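Local structure of periplasmic sensor hybrid histidine kinase (4K0D) at residues A20-S25 / A63-A68; L26-L31 / L56-G61; P70-G75 / A132-H137. The protein is probably a membrane-bound histidine kinase that autophosphorylates in response to periplasmic signals, this chain being its helical-bundle periplasmic sensor domain. All blocks are in the same frame, centred on the assembly; numbering follows the deposited sequence.

Overall arrangement
From the N terminus the chain runs into helix 16-42, turns and comes back along helix 46-68. Interactions 1 and 2 join these two helices: interaction 2 (26-31 with 56-61) closes the inner loop of the hairpin, and interaction 1 (20-25 with 63-68) closes the outer one around it. Their centres lie about 9 Å apart, and Leu26 touches both Ala63 and Phe66. The chain then enters helix 73-102, whose start meets helix 117-145 in interaction 3 (70-75 with 132-137), a second loop in series with the first. Lys71 NZ, probably hydrogen-bonded to Phe66 O, links interactions 1 and 3. Together they pair the four long helices two by two, and the Lys71 link joins the pairs.

Interaction 1: A20-S25 / A63-A68; sequences AAAAAS and AARFAA
This is an antiparallel helix-helix packing contact inside the helical bundle of the periplasmic sensor domain, between the early part of helix 16-42 and the closing turns of helix 46-68. The two short segments approach to 8.7 Å between axes, with their N-to-C directions 147° apart. Close packing is possible because 20-25 offers mostly alanines: Ala22 points its CB at the partner helix, and its CA lies 5.1 Å from Phe66 CA. Phe66 and Arg65 then reach out past Ala22, the phenyl group into the bundle and the guanidinium along the outer rim. In Phe66, CG is anti to the backbone N (chi1 180°), which swings the ring alongside the backbone of Ala22 and Ala23. Its CE1 rests 4.0 Å from Ala23 CB, while CD1 stands 3.9 Å from Ala23 N. Away from this pair of helices the same ring meets Phe130 edge-to-face, makes a cation-pi contact with Lys71 and touches Ser79 and Leu83 of helix 73-102, so it fills the core between several helices. An alanine in place of Phe66 would probably loosen this junction, since the ring's packing on Ala23 and its stack with Phe130 would both be lost. The face of 20-25 that bears Ala20 and Ala24 serves the dimer, packing on Ala24 and Ala20 of the second subunit. Arg65 starts with CG anti to the carbonyl carbon and bends at chi3 (51°), bringing its guanidinium to Ala22 and Ser25 of helix 16-42. Ala22 CB lies above one face of that group, offset toward its rim. No hydrogen bond crosses between the segments; at the guanidinium edge, near its plane, NH1 of Arg65 abuts CB of Ser25 at 3.3 Å.

Interaction 2: L26-L31 / L56-G61; sequences LESAVL and LRRLEG
The helical segments 26-31 and 56-61 run antiparallel at 157°, with 8.7 Å between their axes and Ala29 and Leu59 in register, their CA atoms 4.8 Å apart. This is the buried middle of the hairpin formed by helices 16-42 and 46-68 in the sensor bundle. Ala29 points at the other helix, and its CB comes to 3.6 Å from Leu59 CA, a fit that a small residue makes possible. Leu59 supplies the bulk: with CG anti to the backbone N (chi1 176°), it carries CD1 in among three side chains of 26-31. That methyl meets Leu26 CD1 at 3.4 Å, a close methyl-methyl approach, inside normal contact distance, and the two leucines cross obliquely. On another side the same CD1 lies 3.7 Å from Val30 CG2, again in an oblique crossing, and equally far from Ala29 CB. Leu26 and Val30 continue to Leu127 and Leu124 of helix 117-145, and Leu26 also touches Ile82 of helix 73-102, so the apolar cluster spans the four long helices. Arg58 works along the rim instead. Its chain is extended from CG to NE, passes near Ala29 and brings NH2 to 3.2 Å from Ser28 OG, which lies at the edge of the guanidinium near its plane. The strongest polar partner of that NH2 is Glu14 of the second subunit, with which it forms a salt bridge; His32 also touches Arg58. Glu14 is itself a zinc ligand, and a zinc ion sits about 4 Å from the Arg58 side chain. The contact thus combines an apolar interior with a charged rim, where the arginine probably offsets carboxylate charge beside the metal and links this hairpin to the other subunit.

Interaction 3: P70-G75 / A132-H137; sequences PKSPEG and ALQQAH. With ZN (zinc ion), chain K.
The imidazole of His137 carries Ser72 CB on one face, almost exactly over the ring centre (3.5 Å from the centroid, 7° off the normal), a CH-pi contact, while Glu74 OE1 lies at its edge near the ring plane. This is a zinc site in the helical-bundle sensor domain, joining the start of helix 73-102 to helix 117-145. Glu74 OE1 binds the ion at 2.0 Å and His137 ND1 at 2.1 Å; two further atoms from elsewhere complete the coordination. The Glu74 chain bends at chi2, and its carboxylate plane stands 62° from the imidazole. Nearby, Leu133 CD1 packs against the Glu74 CB and carbonyl.

Ser72 is the N-cap of helix 73-102: its OG accepts a capping bond from Gly75 N. The same hydroxyl donates to Gln134 OE1, so the cap is held from both helices and Ser72 CB is fixed over the metal-binding ring. Gln134, also bent at chi2, turns its amide toward the loop, with NE2 hydrogen-bonded to Asp138. Two donors grip its oxygen differently: Ser72 OG comes from above the carbonyl plane at 3.0 Å, whereas Ser72 N meets an in-plane lone pair of Gln134 OE1 at 2.9 Å, the N-H...O angle nearly straight at 170°.

Interaction 1: A20-S25 / A63-A68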
# COMPACT_ATOMS: atom_id res chain seq x y z
N ALA B 20 4.67 2.04 -0.36
CA ALA B 20 3.65 1.23 0.29
C ALA B 20 3.15 0.18 -0.70
O ALA B 20 2.80 -0.94 -0.33
CB ALA B 20 2.52 2.07 0.73
N ALA B 21 3.07 0.59 -1.96
CA ALA B 21 2.50 -0.24 -2.99
C ALA B 21 3.45 -1.41 -3.23
O ALA B 21 3.01 -2.53 -3.41
CB ALA B 21 2.27 0.55 -4.29
N ALA B 22 4.74 -1.13 -3.22
CA ALA B 22 5.74 -2.13 -3.51
C ALA B 22 5.86 -3.17 -2.38
O ALA B 22 6.18 -4.33 -2.61
CB ALA B 22 7.09 -1.45 -3.78
N ALA B 23 5.58 -2.74 -1.16
CA ALA B 23 5.51 -3.60 -0.02
C ALA B 23 4.29 -4.54 -0.12
O ALA B 23 4.42 -5.76 0.05
CB ALA B 23 5.44 -2.77 1.26
N ALA B 24 3.11 -3.97 -0.40
CA ALA B 24 1.91 -4.81 -0.54
C ALA B 24 2.09 -5.79 -1.67
O ALA B 24 1.68 -6.96 -1.59
CB ALA B 24 0.67 -3.97 -0.78
N SER B 25 2.69 -5.32 -2.75
CA SER B 25 2.84 -6.13 -3.94
C SER B 25 3.78 -7.31 -3.71
O SER B 25 3.55 -8.39 -4.26
CB SER B 25 3.41 -5.29 -5.07
OG SER B 25 2.39 -5.12 -6.02
N ALA B 63 10.14 -8.28 -5.80
CA ALA B 63 11.25 -8.07 -4.90
C ALA B 63 12.11 -6.96 -5.45
O ALA B 63 12.57 -6.09 -4.68
CB ALA B 63 12.07 -9.35 -4.72
N ALA B 64 12.29 -6.94 -6.78
CA ALA B 64 13.18 -5.98 -7.40
C ALA B 64 12.58 -4.59 -7.24
O ALA B 64 13.30 -3.66 -6.84
CB ALA B 64 13.46 -6.33 -8.87
N ARG B 65 11.27 -4.42 -7.45
CA ARG B 65 10.65 -3.10 -7.23
C ARG B 65 10.81 -2.66 -5.79
O ARG B 65 11.02 -1.49 -5.52
CB ARG B 65 9.17 -3.10 -7.57
CG ARG B 65 8.90 -3.29 -9.08
CD ARG B 65 7.42 -3.60 -9.32
NE ARG B 65 6.50 -2.64 -8.67
CZ ARG B 65 5.55 -2.97 -7.79
NH1 ARG B 65 5.40 -4.25 -7.47
NH2 ARG B 65 4.73 -2.04 -7.25
N PHE B 66 10.67 -3.58 -4.85
CA PHE B 66 10.76 -3.21 -3.46
C PHE B 66 12.17 -2.86 -3.05
O PHE B 66 12.38 -1.93 -2.29
CB PHE B 66 10.28 -4.34 -2.59
CG PHE B 66 10.34 -4.05 -1.12
CD1 PHE B 66 9.40 -3.23 -0.54
CD2 PHE B 66 11.30 -4.66 -0.32
CE1 PHE B 66 9.43 -3.01 0.84
CE2 PHE B 66 11.34 -4.46 1.03
CZ PHE B 66 10.42 -3.63 1.61
N ALA B 67 13.14 -3.61 -3.55
CA ALA B 67 14.53 -3.34 -3.29
C ALA B 67 14.97 -1.97 -3.86
O ALA B 67 15.90 -1.34 -3.35
CB ALA B 67 15.37 -4.41 -3.89
N ALA B 68 14.29 -1.49 -4.90
CA ALA B 68 14.75 -0.26 -5.58
C ALA B 68 14.42 1.01 -4.82
O ALA B 68 15.06 2.03 -5.04
CB ALA B 68 14.17 -0.17 -6.96

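Interaction 2: L26-L31 / L56-G61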
# COMPACT_ATOMS: atom_id res chain seq x y z
N LEU B 26 4.80 -7.12 -2.88
CA LEU B 26 5.71 -8.19 -2.56
C LEU B 26 4.98 -9.19 -1.63
O LEU B 26 5.00 -10.39 -1.86
CB LEU B 26 6.97 -7.65 -1.90
CG LEU B 26 8.00 -8.67 -1.34
CD1 LEU B 26 8.52 -9.71 -2.44
CD2 LEU B 26 9.22 -7.89 -0.81
N GLU B 27 4.33 -8.66 -0.60
CA GLU B 27 3.40 -9.45 0.23
C GLU B 27 2.52 -10.37 -0.66
O GLU B 27 2.47 -11.57 -0.45
CB GLU B 27 2.53 -8.53 1.14
CG GLU B 27 3.26 -8.05 2.45
CD GLU B 27 2.66 -6.80 3.17
OE1 GLU B 27 1.53 -6.37 2.85
OE2 GLU B 27 3.34 -6.23 4.07
N SER B 28 1.84 -9.79 -1.63
CA SER B 28 0.98 -10.54 -2.59
C SER B 28 1.75 -11.59 -3.47
O SER B 28 1.31 -12.77 -3.63
CB SER B 28 0.22 -9.53 -3.44
OG SER B 28 -0.96 -10.05 -3.98
N ALA B 29 2.94 -11.25 -3.94
CA ALA B 29 3.70 -12.17 -4.80
C ALA B 29 4.08 -13.40 -3.96
O ALA B 29 4.19 -14.53 -4.43
CB ALA B 29 4.97 -11.45 -5.36
N VAL B 30 4.32 -13.18 -2.69
CA VAL B 30 4.75 -14.24 -1.83
C VAL B 30 3.56 -15.15 -1.58
O VAL B 30 3.68 -16.38 -1.73
CB VAL B 30 5.34 -13.70 -0.48
CG1 VAL B 30 5.45 -14.79 0.55
CG2 VAL B 30 6.67 -13.12 -0.75
N LEU B 31 2.40 -14.57 -1.27
CA LEU B 31 1.18 -15.37 -1.13
C LEU B 31 0.96 -16.17 -2.39
O LEU B 31 0.61 -17.33 -2.33
CB LEU B 31 -0.04 -14.51 -0.93
CG LEU B 31 -0.14 -14.00 0.51
CD1 LEU B 31 -1.16 -12.90 0.69
CD2 LEU B 31 -0.48 -15.16 1.44
N LEU B 56 6.57 -17.27 -9.83
CA LEU B 56 7.94 -17.10 -9.42
C LEU B 56 8.53 -15.84 -10.09
O LEU B 56 9.23 -15.09 -9.46
CB LEU B 56 8.76 -18.33 -9.81
CG LEU B 56 8.50 -19.62 -9.01
CD1 LEU B 56 9.30 -20.77 -9.62
CD2 LEU B 56 8.83 -19.44 -7.51
N ARG B 57 8.28 -15.66 -11.38
CA ARG B 57 8.74 -14.47 -12.11
C ARG B 57 8.13 -13.20 -11.54
O ARG B 57 8.81 -12.18 -11.41
CB ARG B 57 8.41 -14.57 -13.62
CG ARG B 57 9.15 -15.74 -14.31
N ARG B 58 6.85 -13.26 -11.20
CA ARG B 58 6.21 -12.18 -10.51
C ARG B 58 6.89 -11.83 -9.15
O ARG B 58 7.11 -10.67 -8.84
CB ARG B 58 4.78 -12.51 -10.32
CG ARG B 58 4.08 -11.51 -9.49
CD ARG B 58 2.61 -11.89 -9.42
NE ARG B 58 1.92 -11.16 -8.38
CZ ARG B 58 0.70 -11.45 -7.95
NH1 ARG B 58 0.01 -12.43 -8.52
NH2 ARG B 58 0.17 -10.76 -6.94
N LEU B 59 7.24 -12.84 -8.37
CA LEU B 59 7.91 -12.59 -7.12
C LEU B 59 9.27 -11.97 -7.38
O LEU B 59 9.66 -11.06 -6.67
CB LEU B 59 8.08 -13.86 -6.31
CG LEU B 59 8.85 -13.73 -5.00
CD1 LEU B 59 8.26 -12.67 -4.04
CD2 LEU B 59 8.89 -15.13 -4.33
N GLU B 60 10.02 -12.46 -8.34
CA GLU B 60 11.31 -11.83 -8.56
C GLU B 60 11.13 -10.32 -8.94
O GLU B 60 11.89 -9.48 -8.49
CB GLU B 60 12.08 -12.57 -9.66
CG GLU B 60 12.63 -13.88 -9.24
CD GLU B 60 12.60 -14.97 -10.36
OE1 GLU B 60 12.34 -14.68 -11.54
OE2 GLU B 60 12.83 -16.15 -10.04
N GLY B 61 10.11 -10.01 -9.72
CA GLY B 61 9.82 -8.61 -10.11
C GLY B 61 9.38 -7.78 -8.92
O GLY B 61 9.80 -6.65 -8.77

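Interaction 3: P70-G75 / A132-H137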
# COMPACT_ATOMS: atom_id res chain seq x y z
N PRO B 70 13.93 3.90 -1.78
CA PRO B 70 14.61 4.19 -0.51
C PRO B 70 13.69 3.87 0.66
O PRO B 70 12.47 3.91 0.52
CB PRO B 70 14.90 5.70 -0.57
CG PRO B 70 13.90 6.26 -1.55
CD PRO B 70 13.63 5.12 -2.56
N LYS B 71 14.27 3.50 1.80
CA LYS B 71 13.48 3.16 2.97
C LYS B 71 14.02 3.99 4.15
O LYS B 71 15.10 4.54 4.11
CB LYS B 71 13.52 1.68 3.25
CG LYS B 71 12.99 0.87 2.03
CD LYS B 71 13.37 -0.59 2.09
CE LYS B 71 13.01 -1.34 0.78
NZ LYS B 71 13.88 -0.93 -0.32
N SER B 72 13.20 4.12 5.18
CA SER B 72 13.61 4.81 6.37
C SER B 72 14.71 3.98 7.05
O SER B 72 14.89 2.81 6.75
CB SER B 72 12.39 4.90 7.27
OG SER B 72 12.10 3.60 7.76
N PRO B 73 15.43 4.56 8.01
CA PRO B 73 16.50 3.75 8.64
C PRO B 73 16.02 2.53 9.43
O PRO B 73 16.65 1.48 9.41
CB PRO B 73 17.22 4.79 9.51
CG PRO B 73 16.87 6.17 8.80
CD PRO B 73 15.44 5.97 8.44
N GLU B 74 14.88 2.67 10.08
CA GLU B 74 14.23 1.56 10.78
C GLU B 74 13.93 0.40 9.84
O GLU B 74 14.05 -0.80 10.19
CB GLU B 74 12.90 2.07 11.35
CG GLU B 74 13.02 3.38 12.12
CD GLU B 74 12.69 4.65 11.34
OE1 GLU B 74 11.67 5.28 11.70
OE2 GLU B 74 13.46 5.06 10.44
N GLY B 75 13.48 0.76 8.63
CA GLY B 75 13.03 -0.22 7.67
C GLY B 75 14.22 -0.97 7.15
O GLY B 75 14.16 -2.18 6.99
N ALA B 132 4.65 -1.38 9.18
CA ALA B 132 4.16 -0.64 10.32
C ALA B 132 5.21 0.39 10.71
O ALA B 132 4.89 1.54 11.03
CB ALA B 132 3.83 -1.63 11.51
N LEU B 133 6.48 0.01 10.70
CA LEU B 133 7.49 0.97 11.07
C LEU B 133 7.56 2.10 10.05
O LEU B 133 7.67 3.26 10.40
CB LEU B 133 8.86 0.31 11.15
CG LEU B 133 9.04 -0.99 11.91
CD1 LEU B 133 10.54 -1.31 11.89
CD2 LEU B 133 8.49 -0.94 13.35
N GLN B 134 7.56 1.76 8.77
CA GLN B 134 7.72 2.79 7.71
C GLN B 134 6.56 3.75 7.74
O GLN B 134 6.70 4.97 7.52
CB GLN B 134 7.76 2.09 6.33
CG GLN B 134 8.09 3.06 5.16
CD GLN B 134 9.46 3.69 5.24
OE1 GLN B 134 10.49 3.00 5.36
NE2 GLN B 134 9.50 5.03 5.13
N GLN B 135 5.38 3.22 8.04
CA GLN B 135 4.22 4.05 8.17
C GLN B 135 4.39 5.07 9.33
O GLN B 135 4.14 6.29 9.18
CB GLN B 135 3.02 3.16 8.44
CG GLN B 135 1.82 3.96 8.78
CD GLN B 135 0.57 3.16 8.85
OE1 GLN B 135 -0.06 2.81 7.82
NE2 GLN B 135 0.16 2.87 10.08
N ALA B 136 4.90 4.59 10.46
CA ALA B 136 5.08 5.47 11.62
C ALA B 136 6.10 6.50 11.23
O ALA B 136 5.93 7.69 11.53
CB ALA B 136 5.53 4.68 12.83
N HIS B 137 7.14 6.11 10.50
CA HIS B 137 8.15 7.08 10.11
C HIS B 137 7.59 8.09 9.10
O HIS B 137 7.82 9.27 9.23
CB HIS B 137 9.40 6.40 9.60
CG HIS B 137 10.35 7.32 8.88
ND1 HIS B 137 11.57 7.70 9.39
CD2 HIS B 137 10.28 7.87 7.65
CE1 HIS B 137 12.21 8.46 8.52
NE2 HIS B 137 11.45 8.58 7.45
ZN ZN K . 12.12 7.23 11.37